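Local coordinates for protein arylsulfatase (Pseudoalteromonas sp. MB47, PDB 7AJ0) that probably removes sulfate ester groups from the algal polysaccharide fucoidan, as a calcium-bound, exo-acting sulfatase that assembles into a hexamer, at residues L58-G63 with K270-N275; N275-K280 with R292-E297; A287-R292 with T332-G337. All blocks are in the same frame, centred on the assembly; numbering follows the deposited sequence.

Contact 1: L58-G63 with K270-N275; sequences LVDDLG and KIHNDN. With CA (calcium ion), chain G.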
ATOM      1  N   LEU A  58      -8.340 -28.556  25.694  1.00 22.18           N
ATOM      2  CA  LEU A  58      -8.070 -28.029  24.361  1.00 22.02           C
ATOM      3  C   LEU A  58      -9.130 -26.982  24.041  1.00 22.03           C
ATOM      4  O   LEU A  58     -10.280 -27.320  23.750  1.00 22.27           O
ATOM      5  CB  LEU A  58      -8.067 -29.157  23.336  1.00 22.18           C
ATOM      6  CG  LEU A  58      -7.545 -28.839  21.937  1.00 22.07           C
ATOM      7  CD1 LEU A  58      -6.082 -28.429  21.966  1.00 26.64           C
ATOM      8  CD2 LEU A  58      -7.749 -30.055  21.045  1.00 28.00           C
ATOM      9  N   VAL A  59      -8.742 -25.717  24.102  1.00 21.83           N
ATOM     10  CA  VAL A  59      -9.625 -24.616  23.742  1.00 21.86           C
ATOM     11  C   VAL A  59      -9.485 -24.348  22.251  1.00 21.82           C
ATOM     12  O   VAL A  59      -8.396 -24.474  21.679  1.00 21.66           O
ATOM     13  CB  VAL A  59      -9.306 -23.359  24.570  1.00 21.75           C
ATOM     14  CG1 VAL A  59     -10.358 -22.287  24.329  1.00 22.34           C
ATOM     15  CG2 VAL A  59      -9.226 -23.708  26.046  1.00 29.78           C
ATOM     16  N   ASP A  60     -10.589 -23.972  21.616  1.00 22.00           N
ATOM     17  CA  ASP A  60     -10.634 -23.786  20.172  1.00 22.06           C
ATOM     18  C   ASP A  60     -10.361 -22.328  19.825  1.00 23.01           C
ATOM     19  O   ASP A  60     -11.003 -21.424  20.367  1.00 22.01           O
ATOM     20  CB  ASP A  60     -11.997 -24.223  19.631  1.00 22.41           C
ATOM     21  CG  ASP A  60     -11.993 -24.449  18.132  1.00 22.56           C
ATOM     22  OD1 ASP A  60     -10.936 -24.268  17.499  1.00 25.19           O
ATOM     23  OD2 ASP A  60     -13.055 -24.813  17.585  1.00 30.07           O
ATOM     24  N   ASP A  61      -9.395 -22.108  18.929  1.00 21.82           N
ATOM     25  CA  ASP A  61      -9.111 -20.782  18.380  1.00 21.78           C
ATOM     26  C   ASP A  61      -8.765 -19.777  19.475  1.00 21.64           C
ATOM     27  O   ASP A  61      -9.154 -18.609  19.417  1.00 21.74           O
ATOM     28  CB  ASP A  61     -10.287 -20.274  17.541  1.00 22.07           C
ATOM     29  CG  ASP A  61     -10.489 -21.076  16.268  1.00 22.26           C
ATOM     30  OD1 ASP A  61      -9.716 -22.027  16.039  1.00 22.17           O
ATOM     31  OD2 ASP A  61     -11.414 -20.755  15.495  1.00 22.56           O
ATOM     32  N   LEU A  62      -8.017 -20.229  20.476  1.00 21.47           N
ATOM     33  CA  LEU A  62      -7.594 -19.375  21.576  1.00 21.40           C
ATOM     34  C   LEU A  62      -6.230 -18.774  21.264  1.00 21.30           C
ATOM     35  O   LEU A  62      -5.285 -19.499  20.935  1.00 21.13           O
ATOM     36  CB  LEU A  62      -7.533 -20.168  22.880  1.00 21.38           C
ATOM     37  CG  LEU A  62      -7.239 -19.363  24.147  1.00 21.39           C
ATOM     38  CD1 LEU A  62      -8.473 -18.576  24.564  1.00 21.60           C
ATOM     39  CD2 LEU A  62      -6.762 -20.268  25.275  1.00 29.39           C
ATOM     40  N   GLY A  63      -6.126 -17.452  21.377  1.00 26.86           N
ATOM     41  CA  GLY A  63      -4.882 -16.782  21.077  1.00 21.22           C
ATOM     42  C   GLY A  63      -3.856 -16.902  22.189  1.00 22.88           C
ATOM     43  O   GLY A  63      -4.177 -17.136  23.355  1.00 21.17           O
ATOM     44  N   LYS A 270     -15.958 -23.703  22.448  1.00 23.24           N
ATOM     45  CA  LYS A 270     -15.470 -22.330  22.487  1.00 25.92           C
ATOM     46  C   LYS A 270     -13.963 -22.306  22.253  1.00 22.64           C
ATOM     47  O   LYS A 270     -13.258 -23.268  22.566  1.00 22.51           O
ATOM     48  CB  LYS A 270     -15.820 -21.691  23.828  1.00 23.10           C
ATOM     49  CG  LYS A 270     -17.301 -21.412  23.994  1.00 23.52           C
ATOM     50  CD  LYS A 270     -17.699 -21.340  25.460  1.00 23.67           C
ATOM     51  CE  LYS A 270     -19.184 -21.029  25.607  1.00 24.14           C
ATOM     52  NZ  LYS A 270     -20.050 -22.026  24.912  1.00 24.44           N
ATOM     53  N   ILE A 271     -13.456 -21.195  21.697  1.00 22.50           N
ATOM     54  CA  ILE A 271     -14.217 -19.999  21.380  1.00 22.69           C
ATOM     55  C   ILE A 271     -14.428 -19.849  19.871  1.00 22.82           C
ATOM     56  O   ILE A 271     -14.311 -18.754  19.319  1.00 22.84           O
ATOM     57  CB  ILE A 271     -13.507 -18.732  21.929  1.00 22.73           C
ATOM     58  CG1 ILE A 271     -12.080 -18.635  21.375  1.00 22.22           C
ATOM     59  CG2 ILE A 271     -13.475 -18.754  23.448  1.00 22.51           C
ATOM     60  CD1 ILE A 271     -11.400 -17.323  21.686  1.00 28.53           C
ATOM     61  N   HIS A 272     -14.726 -20.959  19.205  1.00 22.95           N
ATOM     62  CA  HIS A 272     -15.035 -20.915  17.784  1.00 23.17           C
ATOM     63  C   HIS A 272     -16.326 -20.137  17.550  1.00 23.56           C
ATOM     64  O   HIS A 272     -17.257 -20.177  18.360  1.00 23.75           O
ATOM     65  CB  HIS A 272     -15.174 -22.331  17.226  1.00 23.32           C
ATOM     66  CG  HIS A 272     -14.862 -22.443  15.766  1.00 23.44           C
ATOM     67  ND1 HIS A 272     -15.675 -21.915  14.786  1.00 23.81           N
ATOM     68  CD2 HIS A 272     -13.828 -23.033  15.120  1.00 23.30           C
ATOM     69  CE1 HIS A 272     -15.153 -22.171  13.600  1.00 23.88           C
ATOM     70  NE2 HIS A 272     -14.032 -22.847  13.775  1.00 23.58           N
ATOM     71  N   ASN A 273     -16.379 -19.419  16.433  1.00 23.71           N
ATOM     72  CA  ASN A 273     -17.606 -18.723  16.059  1.00 24.16           C
ATOM     73  C   ASN A 273     -18.646 -19.730  15.579  1.00 24.57           C
ATOM     74  O   ASN A 273     -18.307 -20.800  15.070  1.00 24.55           O
ATOM     75  CB  ASN A 273     -17.323 -17.696  14.964  1.00 28.25           C
ATOM     76  CG  ASN A 273     -17.262 -18.319  13.581  1.00 24.47           C
ATOM     77  OD1 ASN A 273     -16.332 -19.059  13.260  1.00 24.23           O
ATOM     78  ND2 ASN A 273     -18.252 -18.014  12.751  1.00 24.97           N
ATOM     79  N   ASP A 274     -19.927 -19.395  15.753  1.00 24.99           N
ATOM     80  CA  ASP A 274     -20.393 -18.193  16.436  1.00 28.21           C
ATOM     81  C   ASP A 274     -20.576 -18.504  17.918  1.00 24.95           C
ATOM     82  O   ASP A 274     -21.256 -19.466  18.274  1.00 25.15           O
ATOM     83  CB  ASP A 274     -21.705 -17.714  15.814  1.00 25.69           C
ATOM     84  CG  ASP A 274     -21.588 -17.499  14.316  1.00 35.65           C
ATOM     85  OD1 ASP A 274     -20.735 -16.686  13.900  1.00 25.69           O
ATOM     86  OD2 ASP A 274     -22.330 -18.159  13.556  1.00 27.72           O
ATOM     87  N   ASN A 275     -19.967 -17.690  18.777  1.00 24.66           N
ATOM     88  CA  ASN A 275     -19.962 -17.967  20.206  1.00 24.53           C
ATOM     89  C   ASN A 275     -21.313 -17.647  20.829  1.00 25.00           C
ATOM     90  O   ASN A 275     -21.839 -16.542  20.665  1.00 25.27           O
ATOM     91  CB  ASN A 275     -18.865 -17.164  20.905  1.00 24.16           C
ATOM     92  CG  ASN A 275     -17.513 -17.821  20.796  1.00 23.70           C
ATOM     93  OD1 ASN A 275     -17.243 -18.820  21.461  1.00 29.34           O
ATOM     94  ND2 ASN A 275     -16.650 -17.266  19.953  1.00 23.51           N
TER
HETATM   95 CA    CA G 600      -9.422 -24.272  15.936  1.00 22.07          CA
HETATM   96  O   HOH W   1     -13.505 -19.341  15.212  1.00 22.07           O

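Contact 2: N275-K280 with R292-E297; sequences NYPAPK and RDAMVE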
ATOM      1  N   ASN A 275     -19.967 -17.690  18.777  1.00 24.66           N
ATOM      2  CA  ASN A 275     -19.962 -17.967  20.206  1.00 24.53           C
ATOM      3  C   ASN A 275     -21.313 -17.647  20.829  1.00 25.00           C
ATOM      4  O   ASN A 275     -21.839 -16.542  20.665  1.00 25.27           O
ATOM      5  CB  ASN A 275     -18.865 -17.164  20.905  1.00 24.16           C
ATOM      6  CG  ASN A 275     -17.513 -17.821  20.796  1.00 23.70           C
ATOM      7  OD1 ASN A 275     -17.243 -18.820  21.461  1.00 29.34           O
ATOM      8  ND2 ASN A 275     -16.650 -17.266  19.953  1.00 23.51           N
ATOM      9  N   TYR A 276     -21.867 -18.619  21.554  1.00 25.14           N
ATOM     10  CA  TYR A 276     -23.122 -18.456  22.287  1.00 25.60           C
ATOM     11  C   TYR A 276     -22.940 -19.046  23.677  1.00 25.49           C
ATOM     12  O   TYR A 276     -23.199 -20.237  23.901  1.00 25.58           O
ATOM     13  CB  TYR A 276     -24.283 -19.106  21.541  1.00 26.10           C
ATOM     14  CG  TYR A 276     -24.807 -18.239  20.425  1.00 26.42           C
ATOM     15  CD1 TYR A 276     -25.787 -17.290  20.667  1.00 26.87           C
ATOM     16  CD2 TYR A 276     -24.306 -18.353  19.136  1.00 26.31           C
ATOM     17  CE1 TYR A 276     -26.264 -16.486  19.656  1.00 27.22           C
ATOM     18  CE2 TYR A 276     -24.777 -17.551  18.117  1.00 26.65           C
ATOM     19  CZ  TYR A 276     -25.755 -16.619  18.383  1.00 27.11           C
ATOM     20  OH  TYR A 276     -26.228 -15.817  17.372  1.00 27.50           O
ATOM     21  N   PRO A 277     -22.484 -18.243  24.636  1.00 25.34           N
ATOM     22  CA  PRO A 277     -22.301 -18.754  25.998  1.00 25.28           C
ATOM     23  C   PRO A 277     -23.629 -19.097  26.654  1.00 25.82           C
ATOM     24  O   PRO A 277     -24.704 -18.699  26.201  1.00 26.26           O
ATOM     25  CB  PRO A 277     -21.610 -17.595  26.733  1.00 25.12           C
ATOM     26  CG  PRO A 277     -21.072 -16.709  25.657  1.00 24.93           C
ATOM     27  CD  PRO A 277     -22.015 -16.851  24.501  1.00 25.23           C
ATOM     28  N   ALA A 278     -23.539 -19.849  27.746  1.00 25.84           N
ATOM     29  CA  ALA A 278     -24.733 -20.171  28.511  1.00 26.38           C
ATOM     30  C   ALA A 278     -25.363 -18.885  29.044  1.00 26.71           C
ATOM     31  O   ALA A 278     -24.660 -17.902  29.299  1.00 26.49           O
ATOM     32  CB  ALA A 278     -24.394 -21.111  29.663  1.00 26.34           C
ATOM     33  N   PRO A 279     -26.691 -18.860  29.205  1.00 27.31           N
ATOM     34  CA  PRO A 279     -27.344 -17.646  29.731  1.00 27.71           C
ATOM     35  C   PRO A 279     -26.718 -17.101  31.003  1.00 27.62           C
ATOM     36  O   PRO A 279     -26.668 -15.878  31.186  1.00 27.73           O
ATOM     37  CB  PRO A 279     -28.789 -18.116  29.970  1.00 28.39           C
ATOM     38  CG  PRO A 279     -28.999 -19.187  28.947  1.00 28.36           C
ATOM     39  CD  PRO A 279     -27.668 -19.890  28.800  1.00 27.70           C
ATOM     40  N   LYS A 280     -26.244 -17.978  31.889  1.00 27.48           N
ATOM     41  CA  LYS A 280     -25.549 -17.534  33.091  1.00 27.41           C
ATOM     42  C   LYS A 280     -24.486 -16.486  32.787  1.00 27.00           C
ATOM     43  O   LYS A 280     -24.263 -15.566  33.584  1.00 31.57           O
ATOM     44  CB  LYS A 280     -24.891 -18.734  33.780  1.00 27.19           C
ATOM     45  CG  LYS A 280     -25.790 -19.533  34.695  1.00 34.58           C
ATOM     46  CD  LYS A 280     -25.332 -20.992  34.806  1.00 48.21           C
ATOM     47  CE  LYS A 280     -23.813 -21.134  34.870  1.00 27.55           C
ATOM     48  NZ  LYS A 280     -23.398 -22.559  35.060  1.00 50.11           N
ATOM     49  N   ARG A 292     -15.892 -12.863  24.744  1.00 23.72           N
ATOM     50  CA  ARG A 292     -15.277 -12.702  26.058  1.00 23.65           C
ATOM     51  C   ARG A 292     -16.096 -13.400  27.139  1.00 23.84           C
ATOM     52  O   ARG A 292     -15.531 -14.011  28.054  1.00 23.70           O
ATOM     53  CB  ARG A 292     -15.118 -11.220  26.392  1.00 23.90           C
ATOM     54  CG  ARG A 292     -14.248 -10.445  25.418  1.00 23.78           C
ATOM     55  CD  ARG A 292     -12.775 -10.846  25.487  1.00 23.37           C
ATOM     56  NE  ARG A 292     -11.966  -9.987  24.622  1.00 23.33           N
ATOM     57  CZ  ARG A 292     -11.488 -10.337  23.429  1.00 23.11           C
ATOM     58  NH1 ARG A 292     -11.705 -11.550  22.934  1.00 22.90           N
ATOM     59  NH2 ARG A 292     -10.774  -9.467  22.732  1.00 23.14           N
ATOM     60  N   ASP A 293     -17.426 -13.306  27.055  1.00 24.22           N
ATOM     61  CA  ASP A 293     -18.276 -14.097  27.937  1.00 24.44           C
ATOM     62  C   ASP A 293     -17.954 -15.580  27.805  1.00 24.15           C
ATOM     63  O   ASP A 293     -17.947 -16.316  28.799  1.00 24.18           O
ATOM     64  CB  ASP A 293     -19.749 -13.847  27.618  1.00 24.91           C
ATOM     65  CG  ASP A 293     -20.202 -12.447  27.983  1.00 25.77           C
ATOM     66  OD1 ASP A 293     -19.429 -11.714  28.638  1.00 27.37           O
ATOM     67  OD2 ASP A 293     -21.338 -12.080  27.614  1.00 25.72           O
ATOM     68  N   ALA A 294     -17.690 -16.037  26.577  1.00 23.93           N
ATOM     69  CA  ALA A 294     -17.316 -17.430  26.365  1.00 23.70           C
ATOM     70  C   ALA A 294     -15.988 -17.752  27.030  1.00 23.35           C
ATOM     71  O   ALA A 294     -15.788 -18.872  27.514  1.00 23.28           O
ATOM     72  CB  ALA A 294     -17.242 -17.734  24.869  1.00 23.58           C
ATOM     73  N   MET A 295     -15.067 -16.787  27.063  1.00 23.18           N
ATOM     74  CA  MET A 295     -13.782 -17.019  27.715  1.00 22.92           C
ATOM     75  C   MET A 295     -13.964 -17.196  29.218  1.00 23.11           C
ATOM     76  O   MET A 295     -13.266 -18.002  29.843  1.00 22.98           O
ATOM     77  CB  MET A 295     -12.830 -15.862  27.405  1.00 22.78           C
ATOM     78  CG  MET A 295     -11.354 -16.195  27.597  1.00 34.71           C
ATOM     79  SD  MET A 295     -10.850 -17.696  26.728  1.00 52.38           S
ATOM     80  CE  MET A 295      -9.696 -18.400  27.903  1.00 37.72           C
ATOM     81  N   VAL A 296     -14.904 -16.461  29.816  1.00 23.48           N
ATOM     82  CA  VAL A 296     -15.191 -16.641  31.235  1.00 23.74           C
ATOM     83  C   VAL A 296     -15.806 -18.013  31.485  1.00 23.83           C
ATOM     84  O   VAL A 296     -15.509 -18.668  32.490  1.00 23.89           O
ATOM     85  CB  VAL A 296     -16.102 -15.507  31.740  1.00 24.17           C
ATOM     86  CG1 VAL A 296     -16.571 -15.783  33.156  1.00 24.53           C
ATOM     87  CG2 VAL A 296     -15.367 -14.172  31.674  1.00 24.15           C
ATOM     88  N   GLU A 297     -16.670 -18.472  30.575  1.00 23.89           N
ATOM     89  CA  GLU A 297     -17.249 -19.804  30.717  1.00 24.02           C
ATOM     90  C   GLU A 297     -16.173 -20.881  30.641  1.00 23.70           C
ATOM     91  O   GLU A 297     -16.166 -21.820  31.444  1.00 23.82           O
ATOM     92  CB  GLU A 297     -18.319 -20.031  29.646  1.00 24.19           C
ATOM     93  CG  GLU A 297     -18.917 -21.436  29.645  1.00 24.37           C
ATOM     94  CD  GLU A 297     -20.285 -21.502  28.978  1.00 25.93           C
ATOM     95  OE1 GLU A 297     -20.810 -20.439  28.583  1.00 24.88           O
ATOM     96  OE2 GLU A 297     -20.838 -22.616  28.847  1.00 24.95           O
TER

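Contact 3: A287-R292 with T332-G337; sequences AAMPVR and TWPDSG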
ATOM      1  N   ALA A 287     -16.048  -6.903  29.398  1.00 25.51           N
ATOM      2  CA  ALA A 287     -16.224  -6.468  28.017  1.00 25.50           C
ATOM      3  C   ALA A 287     -17.666  -6.630  27.556  1.00 25.79           C
ATOM      4  O   ALA A 287     -18.145  -5.837  26.738  1.00 26.08           O
ATOM      5  CB  ALA A 287     -15.290  -7.254  27.096  1.00 24.94           C
ATOM      6  N   ALA A 288     -18.365  -7.650  28.058  1.00 27.39           N
ATOM      7  CA  ALA A 288     -19.773  -7.876  27.738  1.00 26.11           C
ATOM      8  C   ALA A 288     -19.966  -8.128  26.244  1.00 27.04           C
ATOM      9  O   ALA A 288     -20.846  -7.553  25.599  1.00 26.39           O
ATOM     10  CB  ALA A 288     -20.637  -6.703  28.212  1.00 26.77           C
ATOM     11  N   MET A 289     -19.124  -8.994  25.692  1.00 25.46           N
ATOM     12  CA  MET A 289     -19.220  -9.431  24.309  1.00 25.33           C
ATOM     13  C   MET A 289     -19.227 -10.950  24.269  1.00 25.02           C
ATOM     14  O   MET A 289     -18.615 -11.597  25.125  1.00 24.73           O
ATOM     15  CB  MET A 289     -18.055  -8.892  23.470  1.00 25.06           C
ATOM     16  CG  MET A 289     -18.148  -7.402  23.179  1.00 26.22           C
ATOM     17  SD  MET A 289     -19.419  -6.993  21.964  1.00 25.96           S
ATOM     18  CE  MET A 289     -18.645  -7.539  20.441  1.00 25.61           C
ATOM     19  N   PRO A 290     -19.916 -11.546  23.292  1.00 25.12           N
ATOM     20  CA  PRO A 290     -20.044 -13.014  23.284  1.00 24.93           C
ATOM     21  C   PRO A 290     -18.730 -13.766  23.422  1.00 24.39           C
ATOM     22  O   PRO A 290     -18.661 -14.729  24.195  1.00 24.26           O
ATOM     23  CB  PRO A 290     -20.719 -13.290  21.931  1.00 25.14           C
ATOM     24  CG  PRO A 290     -21.524 -12.066  21.672  1.00 25.62           C
ATOM     25  CD  PRO A 290     -20.711 -10.915  22.220  1.00 25.52           C
ATOM     26  N   VAL A 291     -17.680 -13.358  22.705  1.00 24.11           N
ATOM     27  CA  VAL A 291     -16.445 -14.135  22.724  1.00 23.65           C
ATOM     28  C   VAL A 291     -15.728 -13.996  24.061  1.00 23.48           C
ATOM     29  O   VAL A 291     -15.012 -14.911  24.486  1.00 24.26           O
ATOM     30  CB  VAL A 291     -15.534 -13.716  21.554  1.00 23.46           C
ATOM     31  CG1 VAL A 291     -14.934 -12.345  21.810  1.00 23.50           C
ATOM     32  CG2 VAL A 291     -14.444 -14.753  21.335  1.00 23.06           C
ATOM     33  N   ARG A 292     -15.892 -12.863  24.744  1.00 23.72           N
ATOM     34  CA  ARG A 292     -15.277 -12.702  26.058  1.00 23.65           C
ATOM     35  C   ARG A 292     -16.096 -13.400  27.139  1.00 23.84           C
ATOM     36  O   ARG A 292     -15.531 -14.011  28.054  1.00 23.70           O
ATOM     37  CB  ARG A 292     -15.118 -11.220  26.392  1.00 23.90           C
ATOM     38  CG  ARG A 292     -14.248 -10.445  25.418  1.00 23.78           C
ATOM     39  CD  ARG A 292     -12.775 -10.846  25.487  1.00 23.37           C
ATOM     40  NE  ARG A 292     -11.966  -9.987  24.622  1.00 23.33           N
ATOM     41  CZ  ARG A 292     -11.488 -10.337  23.429  1.00 23.11           C
ATOM     42  NH1 ARG A 292     -11.705 -11.550  22.934  1.00 22.90           N
ATOM     43  NH2 ARG A 292     -10.774  -9.467  22.732  1.00 23.14           N
ATOM     44  N   THR A 332     -13.490 -13.595  11.787  1.00 24.06           N
ATOM     45  CA  THR A 332     -14.841 -13.481  12.316  1.00 24.33           C
ATOM     46  C   THR A 332     -14.957 -12.386  13.372  1.00 24.31           C
ATOM     47  O   THR A 332     -15.886 -12.414  14.185  1.00 24.43           O
ATOM     48  CB  THR A 332     -15.306 -14.822  12.893  1.00 24.21           C
ATOM     49  OG1 THR A 332     -14.386 -15.277  13.892  1.00 23.73           O
ATOM     50  CG2 THR A 332     -15.408 -15.862  11.794  1.00 24.38           C
ATOM     51  N   TRP A 333     -14.038 -11.428  13.370  1.00 24.21           N
ATOM     52  CA  TRP A 333     -14.094 -10.321  14.313  1.00 24.26           C
ATOM     53  C   TRP A 333     -15.474  -9.665  14.258  1.00 24.77           C
ATOM     54  O   TRP A 333     -16.038  -9.505  13.167  1.00 25.15           O
ATOM     55  CB  TRP A 333     -12.995  -9.303  13.981  1.00 24.24           C
ATOM     56  CG  TRP A 333     -12.845  -8.246  15.016  1.00 24.29           C
ATOM     57  CD1 TRP A 333     -11.991  -8.254  16.083  1.00 23.96           C
ATOM     58  CD2 TRP A 333     -13.589  -7.027  15.107  1.00 24.75           C
ATOM     59  NE1 TRP A 333     -12.158  -7.113  16.829  1.00 27.04           N
ATOM     60  CE2 TRP A 333     -13.133  -6.343  16.251  1.00 24.69           C
ATOM     61  CE3 TRP A 333     -14.595  -6.446  14.331  1.00 25.27           C
ATOM     62  CZ2 TRP A 333     -13.646  -5.107  16.634  1.00 25.13           C
ATOM     63  CZ3 TRP A 333     -15.104  -5.221  14.713  1.00 25.70           C
ATOM     64  CH2 TRP A 333     -14.629  -4.564  15.854  1.00 26.65           C
ATOM     65  N   PRO A 334     -16.049  -9.256  15.403  1.00 24.85           N
ATOM     66  CA  PRO A 334     -15.487  -9.233  16.758  1.00 24.53           C
ATOM     67  C   PRO A 334     -15.672 -10.516  17.559  1.00 24.25           C
ATOM     68  O   PRO A 334     -15.458 -10.510  18.769  1.00 30.18           O
ATOM     69  CB  PRO A 334     -16.265  -8.087  17.423  1.00 24.95           C
ATOM     70  CG  PRO A 334     -17.614  -8.174  16.787  1.00 25.40           C
ATOM     71  CD  PRO A 334     -17.397  -8.657  15.364  1.00 25.40           C
ATOM     72  N   ASP A 335     -16.066 -11.600  16.899  1.00 24.23           N
ATOM     73  CA  ASP A 335     -16.148 -12.906  17.551  1.00 23.99           C
ATOM     74  C   ASP A 335     -14.798 -13.621  17.436  1.00 23.53           C
ATOM     75  O   ASP A 335     -14.664 -14.682  16.826  1.00 24.98           O
ATOM     76  CB  ASP A 335     -17.277 -13.728  16.944  1.00 24.29           C
ATOM     77  CG  ASP A 335     -17.761 -14.829  17.870  1.00 37.87           C
ATOM     78  OD1 ASP A 335     -17.168 -14.997  18.958  1.00 29.28           O
ATOM     79  OD2 ASP A 335     -18.736 -15.524  17.514  1.00 24.51           O
ATOM     80  N   SER A 336     -13.784 -13.000  18.043  1.00 23.29           N
ATOM     81  CA  SER A 336     -12.399 -13.391  17.845  1.00 22.93           C
ATOM     82  C   SER A 336     -11.617 -13.273  19.143  1.00 22.68           C
ATOM     83  O   SER A 336     -11.825 -12.339  19.921  1.00 22.83           O
ATOM     84  CB  SER A 336     -11.723 -12.511  16.780  1.00 23.01           C
ATOM     85  OG  SER A 336     -12.471 -12.487  15.581  1.00 41.27           O
ATOM     86  N   GLY A 337     -10.714 -14.223  19.361  1.00 22.36           N
ATOM     87  CA  GLY A 337      -9.754 -14.125  20.434  1.00 22.15           C
ATOM     88  C   GLY A 337      -8.676 -13.103  20.110  1.00 22.13           C
ATOM     89  O   GLY A 337      -8.727 -12.376  19.117  1.00 22.29           O
TER
HETATM   90  O   HOH W   2     -17.910 -11.399  20.317  1.00 30.15           O

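Contact 1: L58-G63 with K270-N275
With CG anti to the backbone N in both residues (chi1 -163° in Asp-60, -153° in His-272), these two side chains run alongside each other and point the same way, whereas Asp-61 has CG anti to its carbonyl carbon and crosses the imidazole obliquely. Asp-60 OD2 lies at the ring edge, 3.1 Å from His-272 CD2, and Asp-61 OD2 comes within 3.3 Å of that same CD2. The ring's rotation is fixed by His-272 ND1, which donates to Asn-273 O at 2.9 Å nearly in its own plane, and water 1 sits over one face while linking Asp-61 OD2 to Asn-273 N. Each carboxylate divides its oxygens: Asp-60 OD1 and Asp-61 OD1 bind calcium at 2.2 and 2.3 Å, while the OD2 atoms form salt bridges to Lys-157 and Lys-345, a setting likely to keep both acids ionised. This is the metal site of the sulfatase fold, at the end of strand 53-59 in the central sheet; Cys-102, Asp-325 and Asn-326 complete it, the cysteine opening a Cys-x-Ser-x-Arg sequence characteristic of sulfatases. On the backbone side, the cis peptide between Lys-270 and Ile-271 turns its C=O and N-H to the same side, so that the backbone of Asp-60 pairs with both. Asp-60 N donates to Lys-270 O at 2.9 Å, and Ile-271 N to Asp-60 O at 2.8 Å, each on a carbonyl lone pair. Ile-271 CG1, in the crowded position between N and carbonyl carbon, brings CD1 close to Asp-61 O and toward Leu-62 CD1, 4.3 Å away.

Contact 2: N275-K280 with R292-E297
Pro-277 has the largest buried area in this contact, and its ring rests on the helix at Asp-293 and Ala-294. The CG corner makes the approach, 3.6 Å from Ala-294 N and 3.7 Å from Asp-293 CB, with the methyl CB of Ala-294 slightly farther off at 4.0 Å. That small methyl serves two neighbours, since Asn-275 OD1 also lies against Ala-294 CB, at 3.6 Å, while the amide's ND2 is turned to Asp-335 OD1. Glu-297, one helical turn farther on, supplies the polar half. Its CG is anti to the backbone N (chi1 176°) and the chain stays extended beyond it, so the carboxylate reaches alongside Pro-277 to the backbone of Ala-278. There Glu-297 OE1 accepts the N-H of Ala-278 on its syn lone pair, at 2.9 Å and nearly straight (167°). The same oxygen lies 3.4 Å from Pro-277 CA, while Ala-278 CB packs beside the carboxylate, close to both of its oxygens. The second oxygen, OE2, is held by Gln-242 NE2, which probably fixes the carboxylate's rotation. An alanine in place of Glu-297 would remove both oxygens and would probably leave the Ala-278 N-H without its acceptor, loosening the loop from the helix. The loop belongs to the long connection between strand 262-267 and helix 290-311, the first half of a beta-alpha-beta crossover that ends in strand 318-324. Helix 240-258 borders Ala-278 and Glu-297 through Gln-242, and Glu-297 also through Asp-241, and helix 234-238 meets Pro-279 through Ser-238.

Contact 3: A287-R292 with T332-G337
The first turn of helix 290-311 packs here on an inverse gamma turn centred on Asp-335. Val-291 is the central side chain: CG1, between the backbone N and the carbonyl carbon, lies 3.6 Å from Pro-334 O and equally near Ser-336 O, and Val-291 CB touches Asp-335 OD1 at 3.3 Å. Beside it, the twice-bent chain of Met-289 brings CE 3.8 Å from Pro-334 CG, the two side chains crossing at about a right angle. Arg-292 NH1, in turn, donates to a lone pair of Ser-336 O at 3.1 Å, with the oxygen 22° out of the guanidinium plane. That guanidinium is steadied by Ile-76 O at NE and by Asn-471 O of the third subunit at NH2. Further out, Asn-275 ND2 grips Asp-335 OD1 and Asn-329 O holds Ser-336 OG. The cis peptide before Pro-334 folds the proline back on Trp-333, with Pro-334 CB 3.6 Å above the centre of the indole. The carboxylate of Asp-335, near the start of the helix, may be favoured by the helix dipole. Water 2 accepts from Val-291 N at 3.1 Å and donates to Pro-334 O at 3.0 Å.

Contact 1 lies at the calcium, its centre about 11 Å from the chain's centre, and is wholly buried; its chemistry is that of metal, carboxylates and a cis peptide. Contacts 2 and 3 sit side by side, their centres about 21 Å from the chain's centre, contact 2 still buried and contact 3 only partly. Both use helix 290-311: contact 2 relies on proline packing and one carboxylate bond along the first two turns, contact 3 on Val-291 and Met-289 packing, one arginine-to-carbonyl bond and a bridging water. Asn-275 belongs to contacts 1 and 2, and its ND2 probably hydrogen-bonds Asp-335 OD1 of contact 3. All three touch the second subunit; through Arg-292 contacts 2 and 3 reach the third, and contact 3 also touches the fourth.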